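Local coordinates for putative peptide binding protein (Ruminococcus gnavus, PDB 3NOH) that is of unknown function but probably binds peptides, at residues Phe62-Tyr76 against Gly108-Val120. Sequence-based numbering, arbitrary orientation.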
loop_
_atom_site.group_PDB
_atom_site.type_symbol
_atom_site.label_atom_id
_atom_site.label_comp_id
_atom_site.label_asym_id
_atom_site.label_seq_id
_atom_site.Cartn_x
_atom_site.Cartn_y
_atom_site.Cartn_z
ATOM N N PHE A 62 6.848 6.184 5.203
ATOM C CA PHE A 62 6.879 4.741 4.948
ATOM C C PHE A 62 6.981 4.474 3.469
ATOM O O PHE A 62 6.710 5.348 2.641
ATOM C CB PHE A 62 5.686 3.985 5.576
ATOM C CG PHE A 62 4.345 4.337 4.992
ATOM C CD1 PHE A 62 3.639 5.449 5.467
ATOM C CD2 PHE A 62 3.797 3.599 3.965
ATOM C CE1 PHE A 62 2.407 5.781 4.890
ATOM C CE2 PHE A 62 2.536 3.929 3.412
ATOM C CZ PHE A 62 1.855 5.018 3.878
ATOM N N ASP A 63 7.423 3.279 3.134
ATOM C CA ASP A 63 7.551 2.870 1.756
ATOM C C ASP A 63 6.361 2.004 1.359
ATOM O O ASP A 63 5.834 1.185 2.142
ATOM C CB ASP A 63 8.856 2.085 1.556
ATOM C CG ASP A 63 10.115 2.918 1.822
ATOM O OD1 ASP A 63 10.050 4.139 1.732
ATOM O OD2 ASP A 63 11.176 2.300 2.138
ATOM N N ILE A 64 6.003 2.080 0.083
ATOM C CA ILE A 64 5.034 1.188 -0.515
ATOM C C ILE A 64 5.707 0.386 -1.620
ATOM O O ILE A 64 6.232 0.957 -2.574
ATOM C CB ILE A 64 3.824 1.939 -1.140
ATOM C CG1 ILE A 64 3.116 2.747 -0.048
ATOM C CG2 ILE A 64 2.854 0.930 -1.796
ATOM C CD1 ILE A 64 2.006 3.703 -0.536
ATOM N N TYR A 65 5.738 -0.923 -1.508
ATOM C CA TYR A 65 6.284 -1.788 -2.548
ATOM C C TYR A 65 5.239 -2.144 -3.601
ATOM O O TYR A 65 4.054 -2.211 -3.319
ATOM C CB TYR A 65 6.825 -3.083 -1.948
ATOM C CG TYR A 65 7.953 -2.955 -0.974
ATOM C CD1 TYR A 65 8.704 -1.815 -0.871
ATOM C CD2 TYR A 65 8.306 -4.060 -0.204
ATOM C CE1 TYR A 65 9.791 -1.726 0.025
ATOM C CE2 TYR A 65 9.368 -3.998 0.674
ATOM C CZ TYR A 65 10.127 -2.851 0.755
ATOM O OH TYR A 65 11.185 -2.789 1.657
ATOM N N VAL A 66 5.686 -2.364 -4.825
ATOM C CA VAL A 66 4.811 -2.696 -5.941
ATOM C C VAL A 66 5.579 -3.620 -6.877
ATOM O O VAL A 66 6.781 -3.469 -7.025
ATOM C CB VAL A 66 4.348 -1.416 -6.694
ATOM C CG1 VAL A 66 5.546 -0.622 -7.242
ATOM C CG2 VAL A 66 3.377 -1.741 -7.837
ATOM N N SER A 67 4.880 -4.537 -7.551
ATOM C CA SER A 67 5.572 -5.369 -8.518
ATOM C C SER A 67 5.923 -4.566 -9.794
ATOM O O SER A 67 5.076 -3.855 -10.377
ATOM C CB SER A 67 4.667 -6.498 -8.951
ATOM O OG SER A 67 5.228 -7.197 -10.070
ATOM N N GLU A 68 7.170 -4.699 -10.211
ATOM C CA GLU A 68 7.698 -3.951 -11.354
ATOM C C GLU A 68 7.089 -4.338 -12.709
ATOM O O GLU A 68 7.283 -3.607 -13.704
ATOM C CB GLU A 68 9.223 -4.126 -11.403
ATOM C CG GLU A 68 9.678 -5.536 -11.768
ATOM C CD GLU A 68 11.173 -5.804 -11.454
ATOM O OE1 GLU A 68 11.868 -4.876 -10.925
ATOM O OE2 GLU A 68 11.628 -6.958 -11.707
ATOM N N THR A 69 6.367 -5.472 -12.773
ATOM C CA THR A 69 5.673 -5.857 -13.963
ATOM C C THR A 69 4.184 -5.547 -13.976
ATOM O O THR A 69 3.496 -5.876 -14.933
ATOM C CB THR A 69 5.950 -7.340 -14.318
ATOM O OG1 THR A 69 5.713 -8.169 -13.187
ATOM C CG2 THR A 69 7.431 -7.534 -14.732
ATOM N N ASP A 70 3.693 -4.887 -12.923
ATOM C CA ASP A 70 2.326 -4.448 -12.901
ATOM C C ASP A 70 2.337 -2.953 -13.271
ATOM O O ASP A 70 2.344 -2.071 -12.410
ATOM C CB ASP A 70 1.697 -4.688 -11.500
ATOM C CG ASP A 70 0.211 -4.465 -11.508
ATOM O OD1 ASP A 70 -0.303 -3.754 -12.454
ATOM O OD2 ASP A 70 -0.470 -4.970 -10.573
ATOM N N TYR A 71 2.374 -2.680 -14.554
ATOM C CA TYR A 71 2.648 -1.310 -15.002
ATOM C C TYR A 71 1.555 -0.331 -14.623
ATOM O O TYR A 71 1.838 0.818 -14.239
ATOM C CB TYR A 71 2.904 -1.284 -16.497
ATOM C CG TYR A 71 3.934 -2.288 -16.973
ATOM C CD1 TYR A 71 5.119 -2.487 -16.267
ATOM C CD2 TYR A 71 3.743 -3.001 -18.153
ATOM C CE1 TYR A 71 6.074 -3.398 -16.698
ATOM C CE2 TYR A 71 4.692 -3.931 -18.599
ATOM C CZ TYR A 71 5.848 -4.124 -17.866
ATOM O OH TYR A 71 6.791 -5.036 -18.280
ATOM N N ALA A 72 0.299 -0.776 -14.717
ATOM C CA ALA A 72 -0.819 0.052 -14.337
ATOM C C ALA A 72 -0.764 0.367 -12.849
ATOM O O ALA A 72 -1.053 1.504 -12.468
ATOM C CB ALA A 72 -2.148 -0.610 -14.658
ATOM N N LEU A 73 -0.435 -0.622 -12.027
ATOM C CA LEU A 73 -0.333 -0.401 -10.576
ATOM C C LEU A 73 0.835 0.514 -10.183
ATOM O O LEU A 73 0.721 1.264 -9.200
ATOM C CB LEU A 73 -0.305 -1.701 -9.768
ATOM C CG LEU A 73 -0.623 -1.586 -8.291
ATOM C CD1 LEU A 73 -2.024 -0.915 -7.989
ATOM C CD2 LEU A 73 -0.522 -2.995 -7.636
ATOM N N ILE A 74 1.940 0.449 -10.933
ATOM C CA ILE A 74 3.031 1.387 -10.654
ATOM C C ILE A 74 2.551 2.817 -10.951
ATOM O O ILE A 74 2.821 3.723 -10.154
ATOM C CB ILE A 74 4.333 1.090 -11.433
ATOM C CG1 ILE A 74 4.860 -0.304 -11.107
ATOM C CG2 ILE A 74 5.414 2.144 -11.113
ATOM C CD1 ILE A 74 5.872 -0.769 -12.143
ATOM N N ARG A 75 1.840 3.026 -12.071
ATOM C CA ARG A 75 1.263 4.342 -12.417
ATOM C C ARG A 75 0.375 4.850 -11.282
ATOM O O ARG A 75 0.498 6.014 -10.831
ATOM C CB ARG A 75 0.424 4.269 -13.693
ATOM C CG ARG A 75 1.187 4.295 -14.990
ATOM C CD ARG A 75 0.387 4.977 -16.138
ATOM N NE ARG A 75 -1.035 4.636 -16.200
ATOM C CZ ARG A 75 -1.521 3.484 -16.654
ATOM N NH1 ARG A 75 -0.702 2.525 -17.070
ATOM N NH2 ARG A 75 -2.827 3.281 -16.671
ATOM N N TYR A 76 -0.528 3.975 -10.823
ATOM C CA TYR A 76 -1.456 4.251 -9.697
ATOM C C TYR A 76 -0.665 4.611 -8.416
ATOM O O TYR A 76 -0.969 5.616 -7.748
ATOM C CB TYR A 76 -2.380 3.041 -9.422
ATOM C CG TYR A 76 -3.150 3.180 -8.141
ATOM C CD1 TYR A 76 -4.357 3.888 -8.108
ATOM C CD2 TYR A 76 -2.647 2.674 -6.942
ATOM C CE1 TYR A 76 -5.058 4.083 -6.864
ATOM C CE2 TYR A 76 -3.340 2.862 -5.721
ATOM C CZ TYR A 76 -4.527 3.560 -5.705
ATOM O OH TYR A 76 -5.167 3.712 -4.491
ATOM N N GLY A 108 7.640 -10.596 6.293
ATOM C CA GLY A 108 7.401 -9.317 6.985
ATOM C C GLY A 108 8.464 -8.249 6.755
ATOM O O GLY A 108 8.434 -7.217 7.438
ATOM N N LYS A 109 9.311 -8.419 5.730
ATOM C CA LYS A 109 10.337 -7.420 5.433
ATOM C C LYS A 109 9.748 -6.388 4.465
ATOM O O LYS A 109 10.196 -6.180 3.304
ATOM C CB LYS A 109 11.650 -8.088 5.013
ATOM C CG LYS A 109 12.344 -8.756 6.238
ATOM C CD LYS A 109 13.199 -10.027 5.932
ATOM C CE LYS A 109 14.619 -9.750 5.380
ATOM N NZ LYS A 109 15.716 -9.724 6.407
ATOM N N TYR A 110 8.705 -5.707 4.955
ATOM C CA TYR A 110 8.054 -4.661 4.201
ATOM C C TYR A 110 7.351 -3.736 5.172
ATOM O O TYR A 110 7.141 -4.111 6.316
ATOM C CB TYR A 110 7.046 -5.224 3.147
ATOM C CG TYR A 110 5.764 -5.735 3.777
ATOM C CD1 TYR A 110 5.707 -6.969 4.395
ATOM C CD2 TYR A 110 4.606 -4.960 3.737
ATOM C CE1 TYR A 110 4.506 -7.431 4.969
ATOM C CE2 TYR A 110 3.423 -5.387 4.321
ATOM C CZ TYR A 110 3.378 -6.636 4.917
ATOM O OH TYR A 110 2.246 -7.086 5.524
ATOM N N GLU A 111 6.952 -2.563 4.697
ATOM C CA GLU A 111 6.176 -1.606 5.485
ATOM C C GLU A 111 4.764 -1.640 4.951
ATOM O O GLU A 111 3.825 -1.988 5.693
ATOM C CB GLU A 111 6.814 -0.199 5.432
ATOM C CG GLU A 111 8.292 -0.291 5.844
ATOM C CD GLU A 111 9.017 1.018 5.986
ATOM O OE1 GLU A 111 8.555 2.005 5.418
ATOM O OE2 GLU A 111 10.098 1.027 6.635
ATOM N N ALA A 112 4.593 -1.286 3.680
ATOM C CA ALA A 112 3.284 -1.387 2.982
ATOM C C ALA A 112 3.510 -1.872 1.560
ATOM O O ALA A 112 4.615 -1.779 1.030
ATOM C CB ALA A 112 2.482 -0.060 2.999
ATOM N N PHE A 113 2.484 -2.441 0.943
ATOM C CA PHE A 113 2.537 -2.747 -0.460
ATOM C C PHE A 113 1.202 -2.601 -1.125
ATOM O O PHE A 113 0.138 -2.647 -0.472
ATOM C CB PHE A 113 3.162 -4.128 -0.780
ATOM C CG PHE A 113 2.348 -5.333 -0.365
ATOM C CD1 PHE A 113 1.374 -5.833 -1.198
ATOM C CD2 PHE A 113 2.578 -5.956 0.850
ATOM C CE1 PHE A 113 0.648 -6.946 -0.854
ATOM C CE2 PHE A 113 1.859 -7.073 1.206
ATOM C CZ PHE A 113 0.865 -7.561 0.362
ATOM N N LEU A 114 1.247 -2.498 -2.447
ATOM C CA LEU A 114 0.070 -2.566 -3.310
ATOM C C LEU A 114 0.211 -3.748 -4.226
ATOM O O LEU A 114 1.288 -3.967 -4.775
ATOM C CB LEU A 114 -0.010 -1.310 -4.169
ATOM C CG LEU A 114 -0.495 -0.047 -3.478
ATOM C CD1 LEU A 114 -0.079 1.195 -4.292
ATOM C CD2 LEU A 114 -2.024 -0.108 -3.272
ATOM N N SER A 115 -0.853 -4.501 -4.451
ATOM C CA SER A 115 -0.772 -5.580 -5.428
ATOM C C SER A 115 -2.135 -5.942 -5.955
ATOM O O SER A 115 -3.181 -5.677 -5.337
ATOM C CB SER A 115 -0.091 -6.848 -4.853
ATOM O OG SER A 115 -0.963 -7.544 -3.949
ATOM N N GLU A 116 -2.130 -6.605 -7.113
ATOM C CA GLU A 116 -3.281 -7.386 -7.539
ATOM C C GLU A 116 -3.641 -8.301 -6.369
ATOM O O GLU A 116 -2.729 -8.830 -5.699
ATOM C CB GLU A 116 -2.953 -8.247 -8.774
ATOM C CG GLU A 116 -2.819 -7.389 -10.003
ATOM C CD GLU A 116 -2.733 -8.151 -11.336
ATOM O OE1 GLU A 116 -2.845 -9.401 -11.371
ATOM O OE2 GLU A 116 -2.724 -7.404 -12.365
ATOM N N SER A 117 -4.922 -8.501 -6.137
ATOM C CA SER A 117 -5.373 -9.170 -4.923
ATOM C C SER A 117 -4.807 -10.603 -4.792
ATOM O O SER A 117 -4.558 -11.032 -3.644
ATOM C CB SER A 117 -6.882 -9.192 -4.809
ATOM O OG SER A 117 -7.479 -9.909 -5.866
ATOM N N ASP A 118 -4.568 -11.255 -5.949
ATOM C CA ASP A 118 -4.091 -12.648 -5.970
ATOM C C ASP A 118 -2.581 -12.804 -6.111
ATOM O O ASP A 118 -2.090 -13.922 -6.303
ATOM C CB ASP A 118 -4.772 -13.449 -7.066
ATOM C CG ASP A 118 -4.548 -12.880 -8.483
ATOM O OD1 ASP A 118 -4.125 -11.724 -8.687
ATOM O OD2 ASP A 118 -4.906 -13.613 -9.428
ATOM N N LEU A 119 -1.826 -11.744 -5.948
ATOM C CA LEU A 119 -0.394 -11.877 -6.106
ATOM C C LEU A 119 0.243 -12.632 -4.908
ATOM O O LEU A 119 1.034 -13.535 -5.104
ATOM C CB LEU A 119 0.300 -10.548 -6.260
ATOM C CG LEU A 119 1.850 -10.628 -6.354
ATOM C CD1 LEU A 119 2.377 -11.589 -7.516
ATOM C CD2 LEU A 119 2.501 -9.252 -6.443
ATOM N N VAL A 120 -0.067 -12.182 -3.697
ATOM C CA VAL A 120 0.616 -12.603 -2.461
ATOM C C VAL A 120 -0.098 -13.727 -1.755
ATOM O O VAL A 120 -1.303 -13.924 -1.884
ATOM C CB VAL A 120 0.807 -11.356 -1.519
ATOM C CG1 VAL A 120 1.304 -11.695 -0.096
ATOM C CG2 VAL A 120 1.625 -10.264 -2.216
HETATM O O HOH W 1 2.354 -5.433 -6.885
HETATM O O HOH W 2 0.441 -6.471 -8.610
HETATM O O HOH W 3 -2.909 -4.650 -12.681
#
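Glu111 sets CG beside its own backbone N (chi1 -53°) and runs extended from there, a torsion that carries its carboxylate back to Asp63, whose N donates to OE1 at 2.8 Å; a carboxylate thus stands in for a backbone acceptor where the pairing of two parallel strands begins. The ladder starts with a weak, bent bond from Ala112 N to Asp63 O and tightens beyond it: Tyr65 N bonds Ala112 O at 2.9 Å, and Leu114 N meets Tyr65 O at 3.0 Å, nearly straight on. On one face of the sheet the Tyr65 ring, swung out by a chi1 of -62°, crosses Tyr110, its CE2 lying 3.6 Å from Tyr110 CB, with Lys109 O at the ring edge. Arg104, from helix 98-107, bonds both Tyr65 OH and Lys109 O. With an alanine at Tyr65, Arg104 would probably lose its hydroxyl partner and a gap is likely to open beside Tyr110 CB. On the other face Leu114 fits between Ile64 and helix 71-86, which lies over the sheet on its way from strand 61-67 to 90-96: Leu114 CD1 is 3.9 Å from Ile64 CG2 and approaches the Tyr76 ring at its edge, while Leu73 CD2 presses against Ser115 CA at 3.4 Å, tighter than usual. Where the strands diverge, water takes over: one molecule links Ser67 N to Leu114 O, another Glu116 N to Asp70 OD2. Asp70 also caps the helix, OD1 accepting from Leu73 N above the carboxylate plane. Like charges sit at both ends, Asp63 OD2 4.2 Å from Glu111 OE1 and Asp70 OD2 3.8 Å from Glu116 OE2; the chemistry implies that an apolar-covered ladder probably relies on Lys94, Gln92 and Asp63 N at one end, and water at the other, to ease them.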